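Local coordinates for phosphatidylserine synthase (Haemophilus influenzae, PDB 3HSI), which is a membrane-lipid enzyme of the phospholipase D superfamily, with two PLD-type regions in a single chain, at residues 130-134 and 219-223; 138-144 and 389-393; 301-307 and 351-357; 329-333 and 434-438. All blocks are in the same frame, centred on the assembly; numbering follows the deposited sequence.

Contact 1: residues 130-134 and 219-223; sequences VPINT and IRAYR
Residues 130-134 leave the end of strand 127-130 as an irregular, mostly extended loop, and residues 219-223 form one turn of helix 216-229, closed by Arg223 N to Ile219 O at 2.9 Å. This is loop-on-helix packing in an alpha/beta fold of the phospholipase D superfamily. The CA atoms of Ile132 and Arg223 lie 5.8 Å apart, those of Thr134 and Ile219 6.0 Å. Ile219, Tyr222 and Arg223 point toward the loop, as the i, i+3, i+4 spacing of a helix face requires. Ile219, branched and compact, fits against the loop backbone: its CG2 lies 3.3 Å from Asn133 C and 3.9 Å from Thr134 CG2. The Tyr222 ring (chi1 t) lies beside Val130, with CE2 4.0 Å from Val130 CG1, while its hydroxyl bonds to Leu195 O. Asn133 turns back on its own loop, OD1 accepting from Thr134 N at 2.8 Å. Arg388 of the second subunit reaches that oxygen weakly and packs on Thr134, so the loop borders the dimer interface. Arg223 extends fully (chi1 to chi3 t); one guanidinium face lies against Asn133 ND2, a donor like itself that bonds Phe138 O instead, and in the guanidinium plane NH1 donates to Ile132 O at 2.9 Å.

Contact 2: residues 138-144 and 389-393; sequences FGVLHVK and LDAEN
Asn393 (chi1 p) pairs with the backbone of Lys144 twice: OD1 accepts from Lys144 N at 2.9 Å, and ND2 donates to Lys144 O at 3.0 Å. OD1 also bonds the Tyr154 hydroxyl, and ND2 the Tyr232 hydroxyl. At the other end Asp390 OD1 accepts from Val140 N at 3.1 Å, its charge balanced by a salt bridge to Arg385. Between these, Ala391 N donates to Val140 O (3.1 Å) and His142 N to Ala391 O (2.8 Å), making a parallel bridge of Leu141 with Ala391, CA atoms 5.3 Å apart; the end-to-end directions differ by 10°. A water links His142 O, Glu392 OE1 and Asn393 N. His142 and Lys144 match the H-x-K start of the HKD motif of the phospholipase D superfamily, so this strand pair joins the first active-site motif to the second PLD-like region. The His142 imidazole (chi1 m) has Asp390 OD2 at its edge, 3.1 Å from CD2. At phi 155° and psi 137° Gly139 is required: a CB would jam against Phe138 O and clash with Leu389 O, 3.4 Å from the Gly139 CA. Phe138 CD2 packs 4.1 Å from Leu389 CD2, its ring also meeting Arg388 of the second subunit in a cation-pi contact.

Contact 3: residues 301-307 and 351-357; sequences VEIIVGD and LVVRLWR
Val301 opens a parallel pairing with strand 351-356 in which residue n faces n+50 and the strand axes approach to 4.6 Å, crossing at -25°. Its O accepts from Val352 N at 2.8 Å, and its CG1 packs 3.9 Å from Leu351 CD1. Glu302 (chi1 and chi2 t) forms a salt bridge with Arg354, OE2 3.0 Å from NE, whose hydrogen bond is weak; OE1 forms a stronger one with Arg416, and Arg354 NH1 bonds Thr419. Ile303 bonds the partner strand twice, N to Val352 O and O from Arg354 N, each 2.8 Å. Ile304 turns to the Glu302 face, its CG2 4.1 Å from Arg354 CB. Val305 repeats the pattern, N to Arg354 O at 3.1 Å and O from Trp356 N at 2.9 Å, with CG2 3.7 Å from Leu355 CD2. Gly306 faces Trp356, whose indole leads away to Tyr172 and Tyr363. Asp307 N ends the ladder on Trp356 O at 2.8 Å. Beta-branched and leucine side chains suit the opposite face (Val301, Ile303, Val305, Leu351, Val353, Leu355), where helix 327-341 packs Phe338 on Ile303 and Leu351, and Leu335 on Leu355. Parallel strands joined through covering helices make a beta-alpha-beta crossover, here within the PLD-like region.

Contact 4: residues 329-333 and 434-438; sequences YLYES and YPEPV
Tyr329 and Tyr434 carry most of this contact, in which the helical turn 329-333 of helix 327-341 meets the residues leading into helix 436-447. The nearest CA atoms, of Tyr329 and Val438, are 7.6 Å apart, so long side chains must bridge the gap. Both tyrosines take chi1 m. Their rings form a T-shaped pair, the edge of Tyr329 toward the face of Tyr434, with centroids 4.6 Å apart and planes at 76°. Val438, third in buried area, lays CG1 over a face of the Tyr329 ring, 4.0 Å from its centroid, in a CH-pi contact. Pro435, at the N-cap position, brings CD to 3.4 Å from Tyr329 OH; its ring, holding phi near -52°, suits the residue just before the helix. One turn along, Glu332 OE2 accepts from Tyr434 OH at 2.8 Å, while its OE1 forms a salt bridge with Lys308. Tyr434 therefore combines an apolar ring face for packing with a hydroxyl that meets a carboxylate in a buried setting, joining helix 436-447 to helix 327-341 by directional as well as hydrophobic contacts.

Contacts 1 and 2 are neighbours, their centres 11 Å apart. They touch where Asn133 ND2 meets Phe138 O and Arg223 NH1 meets Leu389 O, so that Arg223 serves both. Along the chain their segments alternate (130-134, 138-144, 219-223, 389-393). Contact 3 falls between the two segments of contact 2 in sequence; its centre is 25 Å away, yet both belong to one large mixed sheet. Contact 4, centred 19 Å from contact 3, uses helix 327-341, which follows strand 300-306 and covers that sheet; its segments alternate with those of contacts 2 and 3. Contacts 1 and 3 lie on opposite sides of the chain's centre, 35 Å apart between centres.

Contact 1: residues 130-134 and 219-223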
loop_
_atom_site.group_PDB
_atom_site.type_symbol
_atom_site.label_atom_id
_atom_site.label_comp_id
_atom_site.label_asym_id
_atom_site.label_seq_id
_atom_site.Cartn_x
_atom_site.Cartn_y
_atom_site.Cartn_z
ATOM N N VAL C 130 -11.115 15.841 3.794
ATOM C CA VAL C 130 -10.043 15.678 2.809
ATOM C C VAL C 130 -9.721 14.186 2.687
ATOM O O VAL C 130 -9.296 13.576 3.647
ATOM C CB VAL C 130 -8.767 16.423 3.266
ATOM C CG1 VAL C 130 -7.614 16.165 2.315
ATOM C CG2 VAL C 130 -9.033 17.912 3.465
ATOM N N PRO C 131 -9.911 13.593 1.511
ATOM C CA PRO C 131 -9.512 12.181 1.348
ATOM C C PRO C 131 -8.119 12.017 0.714
ATOM O O PRO C 131 -7.915 12.365 -0.462
ATOM C CB PRO C 131 -10.577 11.634 0.419
ATOM C CG PRO C 131 -11.069 12.894 -0.403
ATOM C CD PRO C 131 -10.527 14.139 0.278
ATOM N N ILE C 132 -7.188 11.441 1.471
ATOM C CA ILE C 132 -5.800 11.305 1.043
ATOM C C ILE C 132 -5.608 10.025 0.213
ATOM O O ILE C 132 -4.583 9.836 -0.453
ATOM C CB ILE C 132 -4.868 11.371 2.255
ATOM C CG1 ILE C 132 -4.899 12.800 2.844
ATOM C CG2 ILE C 132 -3.442 10.938 1.904
ATOM C CD1 ILE C 132 -4.610 13.904 1.792
ATOM N N ASN C 133 -6.595 9.152 0.246
ATOM C CA ASN C 133 -6.598 7.985 -0.632
ATOM C C ASN C 133 -8.022 7.497 -0.664
ATOM O O ASN C 133 -8.858 8.013 0.084
ATOM C CB ASN C 133 -5.643 6.881 -0.149
ATOM C CG ASN C 133 -5.008 6.128 -1.307
ATOM O OD1 ASN C 133 -5.641 5.906 -2.341
ATOM N ND2 ASN C 133 -3.761 5.738 -1.146
ATOM N N THR C 134 -8.277 6.499 -1.499
ATOM C CA THR C 134 -9.625 5.991 -1.761
ATOM C C THR C 134 -10.146 5.118 -0.620
ATOM O O THR C 134 -11.349 4.878 -0.515
ATOM C CB THR C 134 -9.674 5.187 -3.083
ATOM O OG1 THR C 134 -8.807 4.062 -2.977
ATOM C CG2 THR C 134 -9.242 6.026 -4.278
ATOM N N ILE C 219 -10.560 11.218 -6.120
ATOM C CA ILE C 219 -9.631 11.030 -5.013
ATOM C C ILE C 219 -8.242 10.712 -5.570
ATOM O O ILE C 219 -7.264 11.362 -5.198
ATOM C CB ILE C 219 -10.047 9.873 -4.028
ATOM C CG1 ILE C 219 -11.449 10.043 -3.382
ATOM C CG2 ILE C 219 -8.954 9.652 -2.997
ATOM C CD1 ILE C 219 -11.774 11.420 -2.956
ATOM N N ARG C 220 -8.175 9.695 -6.439
ATOM C CA ARG C 220 -6.950 9.279 -7.094
ATOM C C ARG C 220 -6.206 10.439 -7.741
ATOM O O ARG C 220 -5.053 10.661 -7.432
ATOM C CB ARG C 220 -7.230 8.211 -8.171
ATOM C CG ARG C 220 -6.779 6.833 -7.815
ATOM C CD ARG C 220 -6.817 5.876 -9.050
ATOM N NE ARG C 220 -8.184 5.672 -9.533
ATOM C CZ ARG C 220 -9.102 4.934 -8.906
ATOM N NH1 ARG C 220 -10.324 4.836 -9.410
ATOM N NH2 ARG C 220 -8.796 4.287 -7.780
ATOM N N ALA C 221 -6.844 11.146 -8.669
ATOM C CA ALA C 221 -6.235 12.332 -9.285
ATOM C C ALA C 221 -5.800 13.399 -8.255
ATOM O O ALA C 221 -4.780 14.068 -8.408
ATOM C CB ALA C 221 -7.195 12.954 -10.311
ATOM N N TYR C 222 -6.572 13.564 -7.206
ATOM C CA TYR C 222 -6.197 14.552 -6.189
ATOM C C TYR C 222 -4.931 14.148 -5.445
ATOM O O TYR C 222 -4.091 14.985 -5.183
ATOM C CB TYR C 222 -7.313 14.686 -5.192
ATOM C CG TYR C 222 -7.019 15.465 -3.950
ATOM C CD1 TYR C 222 -6.854 16.839 -3.990
ATOM C CD2 TYR C 222 -7.002 14.824 -2.698
ATOM C CE1 TYR C 222 -6.638 17.572 -2.799
ATOM C CE2 TYR C 222 -6.810 15.532 -1.526
ATOM C CZ TYR C 222 -6.640 16.907 -1.576
ATOM O OH TYR C 222 -6.448 17.611 -0.402
ATOM N N ARG C 223 -4.827 12.867 -5.091
ATOM C CA ARG C 223 -3.691 12.377 -4.303
ATOM C C ARG C 223 -2.456 12.559 -5.158
ATOM O O ARG C 223 -1.460 13.124 -4.718
ATOM C CB ARG C 223 -3.858 10.885 -3.938
ATOM C CG ARG C 223 -2.667 10.263 -3.226
ATOM C CD ARG C 223 -2.886 8.744 -2.946
ATOM N NE ARG C 223 -1.650 8.126 -2.452
ATOM C CZ ARG C 223 -1.266 8.080 -1.181
ATOM N NH1 ARG C 223 -2.005 8.601 -0.216
ATOM N NH2 ARG C 223 -0.104 7.542 -0.881
#

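Contact 2: residues 138-144 and 389-393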
loop_
_atom_site.group_PDB
_atom_site.type_symbol
_atom_site.label_atom_id
_atom_site.label_comp_id
_atom_site.label_asym_id
_atom_site.label_seq_id
_atom_site.Cartn_x
_atom_site.Cartn_y
_atom_site.Cartn_z
ATOM N N PHE C 138 -4.969 3.191 3.232
ATOM C CA PHE C 138 -3.904 3.588 2.325
ATOM C C PHE C 138 -3.591 5.081 2.354
ATOM O O PHE C 138 -2.862 5.555 1.494
ATOM C CB PHE C 138 -4.261 3.222 0.899
ATOM C CG PHE C 138 -4.085 1.757 0.560
ATOM C CD1 PHE C 138 -5.184 0.905 0.521
ATOM C CD2 PHE C 138 -2.831 1.255 0.183
ATOM C CE1 PHE C 138 -5.043 -0.455 0.142
ATOM C CE2 PHE C 138 -2.673 -0.109 -0.200
ATOM C CZ PHE C 138 -3.784 -0.959 -0.210
ATOM N N GLY C 139 -4.157 5.821 3.303
ATOM C CA GLY C 139 -3.648 7.176 3.617
ATOM C C GLY C 139 -4.670 8.113 4.236
ATOM O O GLY C 139 -5.802 8.164 3.787
ATOM N N VAL C 140 -4.250 8.854 5.255
ATOM C CA VAL C 140 -5.082 9.866 5.934
ATOM C C VAL C 140 -4.399 11.247 6.029
ATOM O O VAL C 140 -3.178 11.394 5.821
ATOM C CB VAL C 140 -5.477 9.397 7.388
ATOM C CG1 VAL C 140 -6.179 8.030 7.333
ATOM C CG2 VAL C 140 -4.253 9.276 8.264
ATOM N N LEU C 141 -5.200 12.246 6.373
ATOM C CA LEU C 141 -4.723 13.575 6.541
ATOM C C LEU C 141 -3.995 13.704 7.875
ATOM O O LEU C 141 -4.607 13.698 8.943
ATOM C CB LEU C 141 -5.901 14.549 6.441
ATOM C CG LEU C 141 -5.561 16.045 6.647
ATOM C CD1 LEU C 141 -4.724 16.572 5.469
ATOM C CD2 LEU C 141 -6.854 16.856 6.806
ATOM N N HIS C 142 -2.674 13.799 7.821
ATOM C CA HIS C 142 -1.888 14.012 9.034
ATOM C C HIS C 142 -1.191 15.378 9.021
ATOM O O HIS C 142 -0.303 15.614 9.835
ATOM C CB HIS C 142 -0.826 12.934 9.182
ATOM C CG HIS C 142 -1.284 11.696 9.890
ATOM N ND1 HIS C 142 -1.977 11.725 11.079
ATOM C CD2 HIS C 142 -1.042 10.383 9.630
ATOM C CE1 HIS C 142 -2.198 10.489 11.496
ATOM N NE2 HIS C 142 -1.635 9.655 10.638
ATOM N N VAL C 143 -1.555 16.250 8.089
ATOM C CA VAL C 143 -1.101 17.631 8.093
ATOM C C VAL C 143 -1.631 18.314 9.375
ATOM O O VAL C 143 -2.812 18.141 9.719
ATOM C CB VAL C 143 -1.640 18.371 6.834
ATOM C CG1 VAL C 143 -1.505 19.922 6.955
ATOM C CG2 VAL C 143 -0.956 17.830 5.579
ATOM N N LYS C 144 -0.763 19.066 10.061
ATOM C CA LYS C 144 -1.122 19.765 11.303
ATOM C C LYS C 144 -1.055 21.262 11.164
ATOM O O LYS C 144 -0.464 21.787 10.216
ATOM C CB LYS C 144 -0.192 19.360 12.457
ATOM C CG LYS C 144 0.045 17.879 12.599
ATOM C CD LYS C 144 -1.239 17.124 12.989
ATOM C CE LYS C 144 -1.040 15.599 12.883
ATOM N NZ LYS C 144 -2.295 14.884 13.288
ATOM N N LEU C 389 2.186 6.249 2.934
ATOM C CA LEU C 389 0.740 6.369 2.785
ATOM C C LEU C 389 0.171 7.746 3.159
ATOM O O LEU C 389 -0.670 8.272 2.432
ATOM C CB LEU C 389 0.021 5.263 3.556
ATOM C CG LEU C 389 0.512 3.833 3.275
ATOM C CD1 LEU C 389 -0.112 2.831 4.241
ATOM C CD2 LEU C 389 0.226 3.447 1.820
ATOM N N ASP C 390 0.628 8.337 4.259
ATOM C CA ASP C 390 -0.105 9.507 4.832
ATOM C C ASP C 390 0.400 10.878 4.379
ATOM O O ASP C 390 1.545 11.017 3.937
ATOM C CB ASP C 390 -0.142 9.448 6.360
ATOM C CG ASP C 390 -0.780 8.159 6.904
ATOM O OD1 ASP C 390 -1.628 7.540 6.234
ATOM O OD2 ASP C 390 -0.455 7.766 8.038
ATOM N N ALA C 391 -0.459 11.893 4.474
ATOM C CA ALA C 391 -0.034 13.233 4.116
ATOM C C ALA C 391 0.444 13.926 5.379
ATOM O O ALA C 391 -0.263 13.970 6.385
ATOM C CB ALA C 391 -1.146 14.003 3.403
ATOM N N GLU C 392 1.678 14.425 5.333
ATOM C CA GLU C 392 2.356 14.945 6.515
ATOM C C GLU C 392 2.896 16.343 6.299
ATOM O O GLU C 392 3.132 16.768 5.149
ATOM C CB GLU C 392 3.541 14.036 6.897
ATOM C CG GLU C 392 3.224 12.534 6.957
ATOM C CD GLU C 392 2.694 12.112 8.320
ATOM O OE1 GLU C 392 2.519 12.986 9.205
ATOM O OE2 GLU C 392 2.470 10.903 8.523
ATOM N N ASN C 393 3.123 17.059 7.404
ATOM C CA ASN C 393 3.887 18.291 7.295
ATOM C C ASN C 393 4.853 18.515 8.472
ATOM O O ASN C 393 4.924 17.699 9.390
ATOM C CB ASN C 393 2.992 19.492 7.007
ATOM C CG ASN C 393 2.168 19.929 8.217
ATOM O OD1 ASN C 393 2.009 19.184 9.187
ATOM N ND2 ASN C 393 1.619 21.146 8.143
HETATM O O HOH W 1 2.094 15.733 10.018
#

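Contact 3: residues 301-307 and 351-357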
loop_
_atom_site.group_PDB
_atom_site.type_symbol
_atom_site.label_atom_id
_atom_site.label_comp_id
_atom_site.label_asym_id
_atom_site.label_seq_id
_atom_site.Cartn_x
_atom_site.Cartn_y
_atom_site.Cartn_z
ATOM N N VAL C 301 22.238 9.011 21.089
ATOM C CA VAL C 301 20.863 8.901 20.640
ATOM C C VAL C 301 19.981 8.701 21.856
ATOM O O VAL C 301 20.254 7.846 22.711
ATOM C CB VAL C 301 20.633 7.680 19.665
ATOM C CG1 VAL C 301 19.124 7.585 19.264
ATOM C CG2 VAL C 301 21.557 7.763 18.440
ATOM N N GLU C 302 18.924 9.497 21.917
ATOM C CA GLU C 302 17.942 9.366 22.958
ATOM C C GLU C 302 16.577 9.098 22.301
ATOM O O GLU C 302 16.150 9.831 21.442
ATOM C CB GLU C 302 17.914 10.659 23.797
ATOM C CG GLU C 302 16.868 10.633 24.887
ATOM C CD GLU C 302 16.780 11.932 25.677
ATOM O OE1 GLU C 302 17.574 12.878 25.407
ATOM O OE2 GLU C 302 15.921 12.002 26.596
ATOM N N ILE C 303 15.887 8.050 22.721
ATOM C CA ILE C 303 14.583 7.749 22.151
ATOM C C ILE C 303 13.575 7.707 23.271
ATOM O O ILE C 303 13.806 7.057 24.303
ATOM C CB ILE C 303 14.603 6.402 21.384
ATOM C CG1 ILE C 303 15.692 6.446 20.294
ATOM C CG2 ILE C 303 13.193 6.111 20.813
ATOM C CD1 ILE C 303 15.985 5.079 19.577
ATOM N N ILE C 304 12.485 8.445 23.100
ATOM C CA ILE C 304 11.465 8.511 24.122
ATOM C C ILE C 304 10.172 7.981 23.524
ATOM O O ILE C 304 9.673 8.529 22.564
ATOM C CB ILE C 304 11.248 9.987 24.625
ATOM C CG1 ILE C 304 12.603 10.675 24.836
ATOM C CG2 ILE C 304 10.379 9.996 25.894
ATOM C CD1 ILE C 304 12.562 12.176 25.465
ATOM N N VAL C 305 9.642 6.907 24.096
ATOM C CA VAL C 305 8.369 6.323 23.673
ATOM C C VAL C 305 7.518 6.080 24.893
ATOM O O VAL C 305 8.007 6.152 26.021
ATOM C CB VAL C 305 8.573 4.957 22.939
ATOM C CG1 VAL C 305 9.186 5.198 21.593
ATOM C CG2 VAL C 305 9.462 4.031 23.766
ATOM N N GLY C 306 6.242 5.800 24.671
ATOM C CA GLY C 306 5.363 5.388 25.728
ATOM C C GLY C 306 5.622 3.948 26.130
ATOM O O GLY C 306 5.956 3.086 25.288
ATOM N N ASP C 307 5.506 3.712 27.435
ATOM C CA ASP C 307 5.236 2.378 27.976
ATOM C C ASP C 307 3.998 1.801 27.296
ATOM O O ASP C 307 3.078 2.548 26.979
ATOM C CB ASP C 307 4.949 2.498 29.482
ATOM C CG ASP C 307 5.122 1.178 30.234
ATOM O OD1 ASP C 307 6.050 1.096 31.081
ATOM O OD2 ASP C 307 4.324 0.241 30.025
ATOM N N LEU C 351 23.320 5.203 24.033
ATOM C CA LEU C 351 21.904 5.182 23.670
ATOM C C LEU C 351 21.096 5.256 24.940
ATOM O O LEU C 351 21.312 4.482 25.873
ATOM C CB LEU C 351 21.552 3.901 22.902
ATOM C CG LEU C 351 20.086 3.516 22.645
ATOM C CD1 LEU C 351 19.364 4.539 21.751
ATOM C CD2 LEU C 351 20.013 2.162 21.939
ATOM N N VAL C 352 20.183 6.210 24.973
ATOM C CA VAL C 352 19.279 6.402 26.088
ATOM C C VAL C 352 17.868 6.074 25.600
ATOM O O VAL C 352 17.396 6.627 24.606
ATOM C CB VAL C 352 19.357 7.853 26.645
ATOM C CG1 VAL C 352 18.218 8.127 27.663
ATOM C CG2 VAL C 352 20.724 8.070 27.348
ATOM N N VAL C 353 17.209 5.150 26.278
ATOM C CA VAL C 353 15.864 4.787 25.905
ATOM C C VAL C 353 15.030 5.159 27.098
ATOM O O VAL C 353 15.317 4.714 28.202
ATOM C CB VAL C 353 15.744 3.277 25.566
ATOM C CG1 VAL C 353 14.258 2.853 25.424
ATOM C CG2 VAL C 353 16.493 2.971 24.280
ATOM N N ARG C 354 14.025 5.992 26.889
ATOM C CA ARG C 354 13.178 6.406 27.987
ATOM C C ARG C 354 11.764 5.959 27.756
ATOM O O ARG C 354 11.258 6.075 26.640
ATOM C CB ARG C 354 13.154 7.921 28.094
ATOM C CG ARG C 354 14.243 8.467 28.914
ATOM C CD ARG C 354 14.256 9.925 28.641
ATOM N NE ARG C 354 15.420 10.551 29.230
ATOM C CZ ARG C 354 15.528 10.897 30.501
ATOM N NH1 ARG C 354 14.543 10.668 31.375
ATOM N NH2 ARG C 354 16.639 11.483 30.893
ATOM N N LEU C 355 11.134 5.448 28.802
ATOM C CA LEU C 355 9.750 5.029 28.714
ATOM C C LEU C 355 8.862 5.973 29.523
ATOM O O LEU C 355 9.090 6.170 30.734
ATOM C CB LEU C 355 9.583 3.612 29.238
ATOM C CG LEU C 355 10.199 2.452 28.433
ATOM C CD1 LEU C 355 9.895 1.168 29.168
ATOM C CD2 LEU C 355 9.634 2.374 27.038
ATOM N N TRP C 356 7.845 6.518 28.851
ATOM C CA TRP C 356 6.913 7.449 29.479
ATOM C C TRP C 356 5.727 6.683 30.023
ATOM O O TRP C 356 5.194 5.786 29.352
ATOM C CB TRP C 356 6.436 8.509 28.464
ATOM C CG TRP C 356 5.607 9.655 29.034
ATOM C CD1 TRP C 356 6.071 10.902 29.408
ATOM C CD2 TRP C 356 4.171 9.683 29.231
ATOM N NE1 TRP C 356 5.008 11.689 29.833
ATOM C CE2 TRP C 356 3.844 10.967 29.757
ATOM C CE3 TRP C 356 3.146 8.726 29.079
ATOM C CZ2 TRP C 356 2.526 11.341 30.089
ATOM C CZ3 TRP C 356 1.842 9.077 29.406
ATOM C CH2 TRP C 356 1.536 10.406 29.903
ATOM N N ARG C 357 5.311 7.058 31.226
ATOM C CA ARG C 357 4.163 6.452 31.860
ATOM C C ARG C 357 3.620 7.379 32.961
ATOM O O ARG C 357 4.376 7.887 33.746
ATOM C CB ARG C 357 4.570 5.128 32.479
ATOM C CG ARG C 357 3.372 4.351 33.022
ATOM C CD ARG C 357 3.787 3.021 33.588
ATOM N NE ARG C 357 2.565 2.352 33.995
ATOM C CZ ARG C 357 2.432 1.075 34.326
ATOM N NH1 ARG C 357 3.474 0.248 34.321
ATOM N NH2 ARG C 357 1.216 0.634 34.668
#

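Contact 4: residues 329-333 and 434-438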
loop_
_atom_site.group_PDB
_atom_site.type_symbol
_atom_site.label_atom_id
_atom_site.label_comp_id
_atom_site.label_asym_id
_atom_site.label_seq_id
_atom_site.Cartn_x
_atom_site.Cartn_y
_atom_site.Cartn_z
ATOM N N TYR C 329 2.049 -4.481 22.663
ATOM C CA TYR C 329 2.979 -5.561 22.973
ATOM C C TYR C 329 3.887 -5.889 21.820
ATOM O O TYR C 329 5.069 -6.240 22.026
ATOM C CB TYR C 329 2.211 -6.818 23.346
ATOM C CG TYR C 329 1.467 -6.736 24.660
ATOM C CD1 TYR C 329 2.047 -7.207 25.828
ATOM C CD2 TYR C 329 0.176 -6.200 24.731
ATOM C CE1 TYR C 329 1.359 -7.178 27.055
ATOM C CE2 TYR C 329 -0.514 -6.145 25.953
ATOM C CZ TYR C 329 0.091 -6.653 27.098
ATOM O OH TYR C 329 -0.555 -6.596 28.300
ATOM N N LEU C 330 3.317 -5.850 20.613
ATOM C CA LEU C 330 4.120 -5.915 19.409
ATOM C C LEU C 330 5.223 -4.825 19.398
ATOM O O LEU C 330 6.398 -5.130 19.152
ATOM C CB LEU C 330 3.240 -5.837 18.153
ATOM C CG LEU C 330 3.976 -5.897 16.798
ATOM C CD1 LEU C 330 4.847 -7.160 16.638
ATOM C CD2 LEU C 330 2.999 -5.790 15.631
ATOM N N TYR C 331 4.846 -3.578 19.699
ATOM C CA TYR C 331 5.821 -2.472 19.730
ATOM C C TYR C 331 6.837 -2.642 20.819
ATOM O O TYR C 331 7.998 -2.386 20.588
ATOM C CB TYR C 331 5.163 -1.082 19.847
ATOM C CG TYR C 331 4.243 -0.809 18.682
ATOM C CD1 TYR C 331 4.633 -1.127 17.395
ATOM C CD2 TYR C 331 2.967 -0.271 18.873
ATOM C CE1 TYR C 331 3.791 -0.905 16.314
ATOM C CE2 TYR C 331 2.110 -0.052 17.789
ATOM C CZ TYR C 331 2.541 -0.364 16.515
ATOM O OH TYR C 331 1.730 -0.156 15.421
ATOM N N GLU C 332 6.401 -3.065 21.999
ATOM C CA GLU C 332 7.333 -3.244 23.096
ATOM C C GLU C 332 8.343 -4.322 22.722
ATOM O O GLU C 332 9.539 -4.149 22.936
ATOM C CB GLU C 332 6.614 -3.630 24.374
ATOM C CG GLU C 332 7.454 -3.420 25.637
ATOM C CD GLU C 332 6.797 -4.003 26.909
ATOM O OE1 GLU C 332 6.677 -3.255 27.901
ATOM O OE2 GLU C 332 6.391 -5.196 26.922
ATOM N N SER C 333 7.889 -5.434 22.158
ATOM C CA SER C 333 8.857 -6.489 21.910
ATOM C C SER C 333 9.850 -6.114 20.801
ATOM O O SER C 333 10.998 -6.545 20.832
ATOM C CB SER C 333 8.200 -7.865 21.702
ATOM O OG SER C 333 7.164 -7.783 20.788
ATOM N N TYR C 434 3.591 -11.906 29.188
ATOM C CA TYR C 434 2.425 -11.296 28.545
ATOM C C TYR C 434 1.136 -12.091 28.779
ATOM O O TYR C 434 1.190 -13.311 28.925
ATOM C CB TYR C 434 2.647 -11.184 27.030
ATOM C CG TYR C 434 3.651 -10.151 26.581
ATOM C CD1 TYR C 434 4.195 -9.204 27.474
ATOM C CD2 TYR C 434 4.047 -10.108 25.245
ATOM C CE1 TYR C 434 5.134 -8.245 27.026
ATOM C CE2 TYR C 434 4.954 -9.161 24.782
ATOM C CZ TYR C 434 5.495 -8.241 25.668
ATOM O OH TYR C 434 6.376 -7.320 25.161
ATOM N N PRO C 435 -0.032 -11.414 28.760
ATOM C CA PRO C 435 -1.294 -12.144 28.822
ATOM C C PRO C 435 -1.363 -13.238 27.769
ATOM O O PRO C 435 -0.873 -13.058 26.640
ATOM C CB PRO C 435 -2.336 -11.062 28.536
ATOM C CG PRO C 435 -1.732 -9.842 29.132
ATOM C CD PRO C 435 -0.249 -9.954 28.824
ATOM N N GLU C 436 -1.970 -14.359 28.144
ATOM C CA GLU C 436 -2.033 -15.559 27.309
ATOM C C GLU C 436 -2.616 -15.348 25.902
ATOM O O GLU C 436 -2.118 -15.955 24.959
ATOM C CB GLU C 436 -2.761 -16.721 28.050
ATOM N N PRO C 437 -3.671 -14.507 25.758
ATOM C CA PRO C 437 -4.207 -14.260 24.407
ATOM C C PRO C 437 -3.281 -13.400 23.535
ATOM O O PRO C 437 -3.274 -13.548 22.309
ATOM C CB PRO C 437 -5.540 -13.533 24.660
ATOM C CG PRO C 437 -5.555 -13.140 26.061
ATOM C CD PRO C 437 -4.508 -13.892 26.811
ATOM N N VAL C 438 -2.510 -12.517 24.165
ATOM C CA VAL C 438 -1.507 -11.723 23.446
ATOM C C VAL C 438 -0.397 -12.649 22.933
ATOM O O VAL C 438 0.004 -12.571 21.770
ATOM C CB VAL C 438 -0.898 -10.658 24.364
ATOM C CG1 VAL C 438 0.381 -10.113 23.785
ATOM C CG2 VAL C 438 -1.914 -9.575 24.648
#